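Local coordinates for centrosome-associated zinc finger protein Cp190 (Drosophila melanogaster, PDB 6ER1) that organises chromatin domains and boundaries as a partner recruited by insulator DNA-binding proteins, the chain being its homodimerizing N-terminal BTB domain, at residues A56-D59 and Y60-V63; F81-D84 and V85-I89; L98-L102 and K103-K107; E114-T118 and V119-L123. All coordinates share one frame; numbering follows the deposited sequence.

Interaction 1 of 4, residues A56-D59 and Y60-V63; sequences ACTD and YFNV
Residues 56-59 run straight into residues 60-63: after helix 51-57 the chain extends at Thr58 and turns back into a helix at Tyr60. Asp59 occupies the N-cap position of helix 60-67, and its carbonyl O takes the first regular helical bond, from Val63 N, at 3.1 Å. The side chain of the residue before it reaches the helix start as well: Tyr60 N donates to Thr58 OG1 over 3.0 Å in a fairly straight bond. A chi1 of -171° sets that oxygen trans to the threonine's own N, which brings it against Tyr60 CB and leaves CG2 at the edge of the Phe61 ring, in the ring plane and 3.9 Å from CD2. Asp59 makes no side-chain capping bond; instead its carboxylate reaches along the first turn, where Asn62 ND2 donates to Asp59 OD1 at 2.9 Å. The bond is bent (133°) and uses the anti lone pair of OD1, while the acceptor lies close to the amide plane; carboxylate and amide planes are 31° apart. Asn62 ND2 also bonds Tyr34 OH of the second subunit, so one amide nitrogen serves both the turn and the dimer. A water bridges the turn, donating to Thr58 O and accepting from Asn62 N at 3.1 Å. Farther out, Tyr60 OH is bonded to Glu114, and Phe61 packs on Leu54, Met93 and Met115. The arrangement is a tight connection between two successive helices, 51-57 and 60-67, of the BTB/POZ fold, Thr58 OG1 receiving Tyr60 N and a water receiving Asn62 N where the second begins.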
loop_
_atom_site.group_PDB
_atom_site.type_symbol
_atom_site.label_atom_id
_atom_site.label_comp_id
_atom_site.label_asym_id
_atom_site.label_seq_id
_atom_site.Cartn_x
_atom_site.Cartn_y
_atom_site.Cartn_z
ATOM N N ALA A 56 2.502 -7.047 4.520
ATOM C CA ALA A 56 3.897 -6.572 4.678
ATOM C C ALA A 56 4.521 -7.050 5.994
ATOM O O ALA A 56 5.742 -7.139 6.093
ATOM C CB ALA A 56 3.940 -5.070 4.627
ATOM N N CYS A 57 3.645 -7.269 6.987
ATOM C CA CYS A 57 4.087 -7.655 8.351
ATOM C C CYS A 57 3.906 -9.095 8.721
ATOM O O CYS A 57 4.565 -9.599 9.677
ATOM C CB CYS A 57 3.386 -6.831 9.434
ATOM S SG CYS A 57 3.943 -5.126 9.468
ATOM N N THR A 58 2.970 -9.757 8.062
ATOM C CA THR A 58 2.574 -11.110 8.488
ATOM C C THR A 58 1.921 -11.885 7.356
ATOM O O THR A 58 1.364 -11.280 6.450
ATOM C CB THR A 58 1.597 -11.032 9.691
ATOM O OG1 THR A 58 1.359 -12.332 10.255
ATOM C CG2 THR A 58 0.277 -10.355 9.303
ATOM N N ASP A 59 1.916 -13.206 7.457
ATOM C CA ASP A 59 1.044 -14.035 6.601
ATOM C C ASP A 59 -0.198 -14.578 7.347
ATOM O O ASP A 59 -1.000 -15.314 6.783
ATOM C CB ASP A 59 1.811 -15.192 5.977
ATOM C CG ASP A 59 2.760 -14.726 4.904
ATOM O OD1 ASP A 59 2.256 -14.036 3.999
ATOM O OD2 ASP A 59 3.968 -15.014 5.032
ATOM N N TYR A 60 -0.395 -14.139 8.576
ATOM C CA TYR A 60 -1.498 -14.688 9.387
ATOM C C TYR A 60 -2.864 -14.363 8.798
ATOM O O TYR A 60 -3.765 -15.192 8.805
ATOM C CB TYR A 60 -1.378 -14.184 10.775
ATOM C CG TYR A 60 -2.352 -14.796 11.756
ATOM C CD1 TYR A 60 -2.174 -16.077 12.281
ATOM C CD2 TYR A 60 -3.430 -14.043 12.212
ATOM C CE1 TYR A 60 -3.059 -16.597 13.241
ATOM C CE2 TYR A 60 -4.284 -14.514 13.196
ATOM C CZ TYR A 60 -4.115 -15.775 13.702
ATOM O OH TYR A 60 -5.026 -16.222 14.645
ATOM N N PHE A 61 -3.056 -13.127 8.316
ATOM C CA PHE A 61 -4.332 -12.803 7.699
ATOM C C PHE A 61 -4.555 -13.625 6.414
ATOM O O PHE A 61 -5.682 -13.997 6.136
ATOM C CB PHE A 61 -4.491 -11.311 7.461
ATOM C CG PHE A 61 -4.685 -10.512 8.722
ATOM C CD1 PHE A 61 -5.947 -10.312 9.195
ATOM C CD2 PHE A 61 -3.623 -9.956 9.420
ATOM C CE1 PHE A 61 -6.146 -9.578 10.324
ATOM C CE2 PHE A 61 -3.826 -9.232 10.584
ATOM C CZ PHE A 61 -5.092 -9.039 10.992
ATOM N N ASN A 62 -3.465 -13.973 5.687
ATOM C CA ASN A 62 -3.564 -14.878 4.553
ATOM C C ASN A 62 -4.122 -16.244 4.988
ATOM O O ASN A 62 -5.018 -16.795 4.363
ATOM C CB ASN A 62 -2.239 -15.041 3.781
ATOM C CG ASN A 62 -1.799 -13.763 3.088
ATOM O OD1 ASN A 62 -2.613 -13.032 2.544
ATOM N ND2 ASN A 62 -0.491 -13.527 3.056
ATOM N N VAL A 63 -3.605 -16.748 6.092
ATOM C CA VAL A 63 -4.096 -18.043 6.580
ATOM C C VAL A 63 -5.526 -17.965 7.072
ATOM O O VAL A 63 -6.294 -18.888 6.829
ATOM C CB VAL A 63 -3.099 -18.728 7.566
ATOM C CG1 VAL A 63 -3.755 -19.470 8.714
ATOM C CG2 VAL A 63 -2.248 -19.713 6.777
HETATM O O HOH W 1 -1.373 -11.735 6.237
#

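Interaction 2 of 4, residues F81-D84 and V85-I89; sequences FQAD and VVVPI
The Phe81 ring carries a methyl group of Val86 squarely on one face. Val86 CG2 stands 3.5 Å from the ring centroid and 9° off the normal, a CH-pi contact in which every ring carbon lies at nearly the same distance. Val85 CG2 approaches obliquely, 4.0 Å from Phe81 CD1. With CG anti to the backbone N (chi1 -164°), the Phe81 side chain folds back against the first turn of the helix that follows. Elsewhere round the ring are Tyr60, edge-to-face, Phe61, and Thr111 and Met115 of helix 105-115.

Gln82 occupies the N-cap position, and its carbonyl O receives two amides: Val86 N at 2.9 Å, and Val85 N at 3.2 Å from above the carbonyl plane. Val87 N continues the pattern to Ala83 O at 3.0 Å. Asp84 curls its carboxylate back to the next amide: OD1 makes a weak, bent bond (121°) to Val85 N, whereas OD2 forms a salt bridge with Lys107. Pro88 has no amide hydrogen to give, and its CD, bonded to the ring nitrogen, sits 3.4 Å from Asp84 O in place of the N-H, so the helix is kinked there. The Gln82 side chain bonds outward to Arg42 N and Pro78 O. The whole is the start of helix 83-95 in the BTB/POZ domain, with an aromatic residue from the preceding loop packed against its first turn.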
loop_
_atom_site.group_PDB
_atom_site.type_symbol
_atom_site.label_atom_id
_atom_site.label_comp_id
_atom_site.label_asym_id
_atom_site.label_seq_id
_atom_site.Cartn_x
_atom_site.Cartn_y
_atom_site.Cartn_z
ATOM N N PHE A 81 -8.763 -13.772 18.475
ATOM C CA PHE A 81 -8.187 -12.693 17.687
ATOM C C PHE A 81 -9.257 -11.639 17.455
ATOM O O PHE A 81 -9.804 -11.468 16.370
ATOM C CB PHE A 81 -7.650 -13.292 16.364
ATOM C CG PHE A 81 -6.710 -12.414 15.593
ATOM C CD1 PHE A 81 -5.494 -12.048 16.114
ATOM C CD2 PHE A 81 -7.013 -12.037 14.285
ATOM C CE1 PHE A 81 -4.578 -11.313 15.370
ATOM C CE2 PHE A 81 -6.096 -11.310 13.537
ATOM C CZ PHE A 81 -4.888 -10.924 14.084
ATOM N N GLN A 82 -9.627 -10.979 18.561
ATOM C CA GLN A 82 -10.693 -9.965 18.562
ATOM C C GLN A 82 -10.131 -8.573 18.653
ATOM O O GLN A 82 -8.899 -8.346 18.568
ATOM C CB GLN A 82 -11.681 -10.290 19.707
ATOM C CG GLN A 82 -12.345 -11.621 19.462
ATOM C CD GLN A 82 -13.366 -11.565 18.321
ATOM O OE1 GLN A 82 -14.282 -10.710 18.329
ATOM N NE2 GLN A 82 -13.279 -12.500 17.382
ATOM N N ALA A 83 -10.999 -7.573 18.734
ATOM C CA ALA A 83 -10.569 -6.174 18.534
ATOM C C ALA A 83 -9.519 -5.720 19.535
ATOM O O ALA A 83 -8.712 -4.866 19.237
ATOM C CB ALA A 83 -11.763 -5.220 18.517
ATOM N N ASP A 84 -9.563 -6.273 20.777
ATOM C CA ASP A 84 -8.555 -5.869 21.751
ATOM C C ASP A 84 -7.075 -5.997 21.314
ATOM O O ASP A 84 -6.238 -5.228 21.719
ATOM C CB ASP A 84 -8.740 -6.558 23.137
ATOM C CG ASP A 84 -8.668 -8.062 23.103
ATOM O OD1 ASP A 84 -8.762 -8.676 22.001
ATOM O OD2 ASP A 84 -8.478 -8.645 24.191
ATOM N N VAL A 85 -6.805 -7.027 20.519
ATOM C CA VAL A 85 -5.466 -7.205 19.938
ATOM C C VAL A 85 -5.407 -6.751 18.471
ATOM O O VAL A 85 -4.374 -6.158 18.080
ATOM C CB VAL A 85 -4.906 -8.639 20.109
ATOM C CG1 VAL A 85 -4.772 -8.978 21.590
ATOM C CG2 VAL A 85 -5.741 -9.676 19.372
ATOM N N VAL A 86 -6.493 -6.946 17.739
ATOM C CA VAL A 86 -6.471 -6.655 16.287
ATOM C C VAL A 86 -6.351 -5.188 16.034
ATOM O O VAL A 86 -5.573 -4.714 15.163
ATOM C CB VAL A 86 -7.633 -7.268 15.529
ATOM C CG1 VAL A 86 -7.715 -6.771 14.087
ATOM C CG2 VAL A 86 -7.600 -8.792 15.630
ATOM N N VAL A 87 -7.110 -4.362 16.755
ATOM C CA VAL A 87 -7.069 -2.926 16.479
ATOM C C VAL A 87 -5.702 -2.283 16.727
ATOM O O VAL A 87 -5.172 -1.636 15.784
ATOM C CB VAL A 87 -8.221 -2.175 17.222
ATOM C CG1 VAL A 87 -8.006 -0.678 17.161
ATOM C CG2 VAL A 87 -9.543 -2.580 16.587
ATOM N N PRO A 88 -5.033 -2.577 17.848
ATOM C CA PRO A 88 -3.705 -1.995 18.034
ATOM C C PRO A 88 -2.685 -2.568 16.994
ATOM O O PRO A 88 -1.808 -1.793 16.566
ATOM C CB PRO A 88 -3.300 -2.341 19.472
ATOM C CG PRO A 88 -4.486 -2.870 20.078
ATOM C CD PRO A 88 -5.573 -3.123 19.118
ATOM N N ILE A 89 -2.804 -3.868 16.728
ATOM C CA ILE A 89 -1.834 -4.485 15.746
ATOM C C ILE A 89 -2.034 -3.875 14.369
ATOM O O ILE A 89 -1.028 -3.533 13.702
ATOM C CB ILE A 89 -1.970 -5.978 15.800
ATOM C CG1 ILE A 89 -1.395 -6.484 17.113
ATOM C CG2 ILE A 89 -1.192 -6.610 14.626
ATOM C CD1 ILE A 89 -1.600 -7.936 17.391
#

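Interaction 3 of 4, residues L98-L102 and K103-K107; sequences LEFEL and KMYGK
Tyr105 meets Phe100 where strand 97-101 gives way to helix 105-115, a strand-to-helix connection of the BTB/POZ domain made through a short 3-10 turn. Starting at Tyr105 CB, the side chain rests 3.4 Å from Leu102 O, the same oxygen that accepts from Tyr105 N. At CG, a chi1 of 174° swings the ring away from the amide and alongside that of Phe100, both side chains pointing the same way. CD1 makes the touch: Phe100 CE2 lies at the edge of the tyrosine ring, near its plane, 4.2 Å from Tyr105 CD1, whereas CD1 reaches the phenylalanine ring obliquely. Beyond this the ring leads away from the turn to its hydroxyl, which is hydrogen-bonded to Leu124 O at the end of helix 118-124.

The backbone of the turn is held by Met104 N donating to Glu101 O and Tyr105 N donating to Leu102 O (168°). The strand side belongs to the dimer: residues 98-101 pair antiparallel with a strand of the second subunit, and Phe100 packs on its Val12. On the outer side the extended chains of Glu101 and Lys103 lie side by side, though the place of the glutamate tip is doubtful, since that residue adopts two conformers. Met104, bent at both chi2 and chi3, leads away towards Asp84 and Val85 and covers Glu101 O with its CB, 3.4 Å from that oxygen.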
loop_
_atom_site.group_PDB
_atom_site.type_symbol
_atom_site.label_atom_id
_atom_site.label_comp_id
_atom_site.label_asym_id
_atom_site.label_seq_id
_atom_site.Cartn_x
_atom_site.Cartn_y
_atom_site.Cartn_z
ATOM N N LEU A 98 2.977 1.146 18.063
ATOM C CA LEU A 98 2.042 0.309 18.805
ATOM C C LEU A 98 1.629 1.080 20.066
ATOM O O LEU A 98 2.476 1.420 20.883
ATOM C CB LEU A 98 2.690 -1.002 19.237
ATOM C CG LEU A 98 1.751 -1.980 19.944
ATOM C CD1 LEU A 98 0.757 -2.630 19.002
ATOM C CD2 LEU A 98 2.523 -3.015 20.773
ATOM N N GLU A 99 0.335 1.394 20.168
ATOM C CA GLU A 99 -0.273 2.037 21.349
ATOM C C GLU A 99 -1.008 0.958 22.118
ATOM O O GLU A 99 -1.821 0.244 21.525
ATOM C CB GLU A 99 -1.261 3.099 20.902
ATOM C CG GLU A 99 -0.605 4.305 20.257
ATOM C CD GLU A 99 -1.546 5.482 20.032
ATOM O OE1 GLU A 99 -2.670 5.501 20.563
ATOM O OE2 GLU A 99 -1.152 6.417 19.322
ATOM N N PHE A 100 -0.761 0.840 23.420
ATOM C CA PHE A 100 -1.282 -0.270 24.183
ATOM C C PHE A 100 -1.253 0.081 25.655
ATOM O O PHE A 100 -0.381 0.786 26.116
ATOM C CB PHE A 100 -0.488 -1.558 23.938
ATOM C CG PHE A 100 0.935 -1.537 24.433
ATOM C CD1 PHE A 100 1.896 -0.769 23.810
ATOM C CD2 PHE A 100 1.305 -2.238 25.550
ATOM C CE1 PHE A 100 3.203 -0.739 24.273
ATOM C CE2 PHE A 100 2.596 -2.211 26.024
ATOM C CZ PHE A 100 3.553 -1.462 25.382
ATOM N N GLU A 101 -2.194 -0.471 26.399
ATOM C CA GLU A 101 -2.104 -0.442 27.867
ATOM C C GLU A 101 -1.183 -1.555 28.322
ATOM O O GLU A 101 -1.220 -2.648 27.725
ATOM C CB GLU A 101 -3.483 -0.492 28.517
ATOM C CG GLU A 101 -4.302 0.755 28.207
ATOM C CD GLU A 101 -5.592 0.862 28.999
ATOM O OE1 GLU A 101 -6.531 1.507 28.492
ATOM O OE2 GLU A 101 -5.666 0.327 30.128
ATOM N N LEU A 102 -0.378 -1.334 29.367
ATOM C CA LEU A 102 0.527 -2.366 29.861
ATOM C C LEU A 102 -0.162 -3.656 30.171
ATOM O O LEU A 102 0.423 -4.729 30.020
ATOM C CB LEU A 102 1.332 -1.914 31.094
ATOM C CG LEU A 102 2.405 -0.892 30.866
ATOM C CD1 LEU A 102 2.971 -0.460 32.211
ATOM C CD2 LEU A 102 3.467 -1.492 29.949
ATOM N N LYS A 103 -1.412 -3.586 30.670
ATOM C CA LYS A 103 -2.107 -4.792 30.978
ATOM C C LYS A 103 -2.304 -5.760 29.779
ATOM O O LYS A 103 -2.586 -6.918 29.946
ATOM C CB LYS A 103 -3.458 -4.451 31.633
ATOM C CG LYS A 103 -4.516 -3.889 30.743
ATOM C CD LYS A 103 -5.807 -3.575 31.529
ATOM C CE LYS A 103 -7.036 -3.624 30.628
ATOM N NZ LYS A 103 -8.248 -2.916 31.156
ATOM N N MET A 104 -2.193 -5.183 28.577
ATOM C CA MET A 104 -2.295 -5.982 27.346
ATOM C C MET A 104 -0.944 -6.472 26.834
ATOM O O MET A 104 -0.972 -7.158 25.748
ATOM C CB MET A 104 -2.972 -5.122 26.250
ATOM C CG MET A 104 -4.446 -4.881 26.478
ATOM S SD MET A 104 -5.456 -6.344 26.296
ATOM C CE MET A 104 -5.108 -6.823 24.619
ATOM N N TYR A 105 0.156 -6.162 27.447
ATOM C CA TYR A 105 1.502 -6.507 26.889
ATOM C C TYR A 105 1.527 -7.959 26.649
ATOM O O TYR A 105 1.926 -8.385 25.469
ATOM C CB TYR A 105 2.621 -6.085 27.837
ATOM C CG TYR A 105 3.970 -6.541 27.372
ATOM C CD1 TYR A 105 4.595 -5.834 26.360
ATOM C CD2 TYR A 105 4.590 -7.612 27.912
ATOM C CE1 TYR A 105 5.845 -6.224 25.930
ATOM C CE2 TYR A 105 5.868 -8.023 27.478
ATOM C CZ TYR A 105 6.485 -7.302 26.479
ATOM O OH TYR A 105 7.741 -7.718 26.079
ATOM N N GLY A 106 1.323 -8.845 27.575
ATOM C CA GLY A 106 1.474 -10.252 27.355
ATOM C C GLY A 106 0.536 -10.807 26.381
ATOM O O GLY A 106 0.956 -11.681 25.536
ATOM N N LYS A 107 -0.667 -10.357 26.260
ATOM C CA LYS A 107 -1.613 -10.840 25.331
ATOM C C LYS A 107 -1.110 -10.415 23.917
ATOM O O LYS A 107 -1.266 -11.243 22.973
ATOM C CB LYS A 107 -3.006 -10.236 25.583
ATOM C CG LYS A 107 -4.111 -11.026 24.910
ATOM C CD LYS A 107 -5.531 -10.643 25.284
ATOM C CE LYS A 107 -6.501 -11.499 24.485
ATOM N NZ LYS A 107 -7.926 -11.281 24.867
#

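Interaction 4 of 4, residues E114-T118 and V119-L123; sequences EMNMT and VLLKL
Met117 lies along the flank of Leu120, at a turn between two helices of the BTB/POZ domain: helix 105-115 ends in a Schellman motif at Asn116 and helix 118-124 begins with Met117 as its N-cap residue. The contact rests on the carbonyl oxygen of the methionine: Leu120 CB lies 3.6 Å from Met117 O, and Leu121 CG sits 3.5 Å from Met117 O, beside the bond that this oxygen receives. In the conformer described, the methionine chain is stretched out from a trans chi1 (-173°) and crosses the leucine at a slant, with CG 3.8 Å from Leu120 CB; the sulfur and methyl beyond follow the same side chain, but Met117 adopts a second conformer, so their places are less certain.

The backbone sets these side chains: Leu121 N donates to Met117 O in an almost straight bond (173°) of 3.0 Å, while Leu120 N reaches the same oxygen weakly. Met117 is the centre of an inverse gamma turn, and the positive phi of Asn116 (51°) ends the preceding helix and turns the chain towards the next. Farther out, Met117 packs on Ile89, Phe92 and Met93 of helix 83-95 and on Cys57, whereas Leu121 returns to Leu109, Ala112 and Lys113 of helix 105-115. Val119 touches Cys57 and also Trp17 of the second subunit, so the helix start faces the dimer partner. At the outer surface Lys122 runs beside Thr118: its N donates to Thr118 O at 2.9 Å, its CG comes within 3.3 Å of that oxygen, and its CE rests 3.7 Å from Thr118 CG2.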
loop_
_atom_site.group_PDB
_atom_site.type_symbol
_atom_site.label_atom_id
_atom_site.label_comp_id
_atom_site.label_asym_id
_atom_site.label_seq_id
_atom_site.Cartn_x
_atom_site.Cartn_y
_atom_site.Cartn_z
ATOM N N GLU A 114 1.747 -16.026 17.824
ATOM C CA GLU A 114 0.841 -16.860 17.072
ATOM C C GLU A 114 0.857 -16.459 15.589
ATOM O O GLU A 114 0.700 -17.378 14.737
ATOM C CB GLU A 114 -0.601 -16.693 17.677
ATOM C CG GLU A 114 -1.721 -17.350 16.879
ATOM C CD GLU A 114 -3.074 -17.479 17.533
ATOM O OE1 GLU A 114 -3.092 -17.463 18.773
ATOM O OE2 GLU A 114 -4.110 -17.679 16.799
ATOM N N MET A 115 1.017 -15.207 15.295
ATOM C CA MET A 115 0.993 -14.666 13.934
ATOM C C MET A 115 2.372 -14.827 13.286
ATOM O O MET A 115 2.460 -14.648 12.061
ATOM C CB MET A 115 0.703 -13.180 13.918
ATOM C CG MET A 115 -0.666 -12.803 14.461
ATOM S SD MET A 115 -0.858 -11.004 14.610
ATOM C CE MET A 115 -1.062 -10.620 12.910
ATOM N N ASN A 116 3.376 -15.102 14.065
ATOM C CA ASN A 116 4.808 -14.997 13.700
ATOM C C ASN A 116 5.062 -13.663 13.135
ATOM O O ASN A 116 5.782 -13.505 12.084
ATOM C CB ASN A 116 5.322 -16.123 12.787
ATOM C CG ASN A 116 6.808 -16.206 12.882
ATOM O OD1 ASN A 116 7.403 -16.150 13.951
ATOM N ND2 ASN A 116 7.467 -16.295 11.663
ATOM N N MET A 117 4.582 -12.582 13.670
ATOM C CA MET A 117 4.772 -11.249 13.215
ATOM C C MET A 117 6.066 -10.721 13.752
ATOM O O MET A 117 6.162 -9.964 14.727
ATOM C CB MET A 117 3.583 -10.350 13.594
ATOM C CG MET A 117 3.626 -8.978 13.009
ATOM S SD MET A 117 2.052 -8.139 13.356
ATOM C CE MET A 117 2.442 -6.489 12.885
ATOM N N THR A 118 7.165 -11.082 13.057
ATOM C CA THR A 118 8.484 -10.822 13.514
ATOM C C THR A 118 8.767 -9.368 13.862
ATOM O O THR A 118 9.429 -9.074 14.887
ATOM C CB THR A 118 9.490 -11.306 12.409
ATOM O OG1 THR A 118 9.180 -12.679 12.123
ATOM C CG2 THR A 118 10.925 -11.190 12.865
ATOM N N VAL A 119 8.306 -8.450 13.012
ATOM C CA VAL A 119 8.623 -7.052 13.248
ATOM C C VAL A 119 8.000 -6.560 14.591
ATOM O O VAL A 119 8.587 -5.749 15.261
ATOM C CB VAL A 119 8.238 -6.143 12.074
ATOM C CG1 VAL A 119 6.763 -6.106 11.815
ATOM C CG2 VAL A 119 8.865 -4.756 12.158
ATOM N N LEU A 120 6.834 -7.076 14.903
ATOM C CA LEU A 120 6.159 -6.674 16.181
ATOM C C LEU A 120 6.809 -7.396 17.374
ATOM O O LEU A 120 6.963 -6.801 18.459
ATOM C CB LEU A 120 4.668 -6.973 16.064
ATOM C CG LEU A 120 3.859 -6.635 17.332
ATOM C CD1 LEU A 120 4.089 -5.181 17.697
ATOM C CD2 LEU A 120 2.422 -6.956 16.982
ATOM N N LEU A 121 7.162 -8.668 17.188
ATOM C CA LEU A 121 7.942 -9.385 18.232
ATOM C C LEU A 121 9.200 -8.632 18.622
ATOM O O LEU A 121 9.497 -8.455 19.814
ATOM C CB LEU A 121 8.325 -10.796 17.745
ATOM C CG LEU A 121 7.125 -11.724 17.624
ATOM C CD1 LEU A 121 7.362 -12.985 16.803
ATOM C CD2 LEU A 121 6.606 -12.093 18.992
ATOM N N LYS A 122 9.965 -8.215 17.624
ATOM C CA LYS A 122 11.180 -7.482 17.883
ATOM C C LYS A 122 10.893 -6.186 18.651
ATOM O O LYS A 122 11.612 -5.824 19.586
ATOM C CB LYS A 122 11.902 -7.221 16.543
ATOM C CG LYS A 122 12.506 -8.484 15.991
ATOM C CD LYS A 122 13.373 -8.205 14.774
ATOM C CE LYS A 122 13.916 -9.483 14.159
ATOM N NZ LYS A 122 14.371 -9.230 12.768
ATOM N N LEU A 123 9.840 -5.484 18.259
ATOM C CA LEU A 123 9.480 -4.254 18.964
ATOM C C LEU A 123 9.102 -4.523 20.449
ATOM O O LEU A 123 9.574 -3.820 21.349
ATOM C CB LEU A 123 8.356 -3.568 18.216
ATOM C CG LEU A 123 7.840 -2.277 18.867
ATOM C CD1 LEU A 123 8.944 -1.243 19.034
ATOM C CD2 LEU A 123 6.677 -1.725 18.091
#

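Along the chain the four contacts follow in series, each closing a local turn without crossing or enclosing another. Interaction 1 joins helix 51-57 to helix 60-67, interaction 2 starts helix 83-95, interaction 3 passes from strand 97-101 into helix 105-115, and interaction 4 leads from that helix into helix 118-124. In space they meet. Phe61 CZ of interaction 1 lies 3.6 Å from Phe81 CE2 of interaction 2, and Tyr60 CG lies 3.8 Å from Met115 CG between interactions 1 and 4. Pro88 against Leu98 and Glu99 joins interactions 2 and 3, Ile89 packs on Met117 between 2 and 4, and Leu98 on Leu120 between 3 and 4. Interactions 1, 3 and 4 also touch the second subunit.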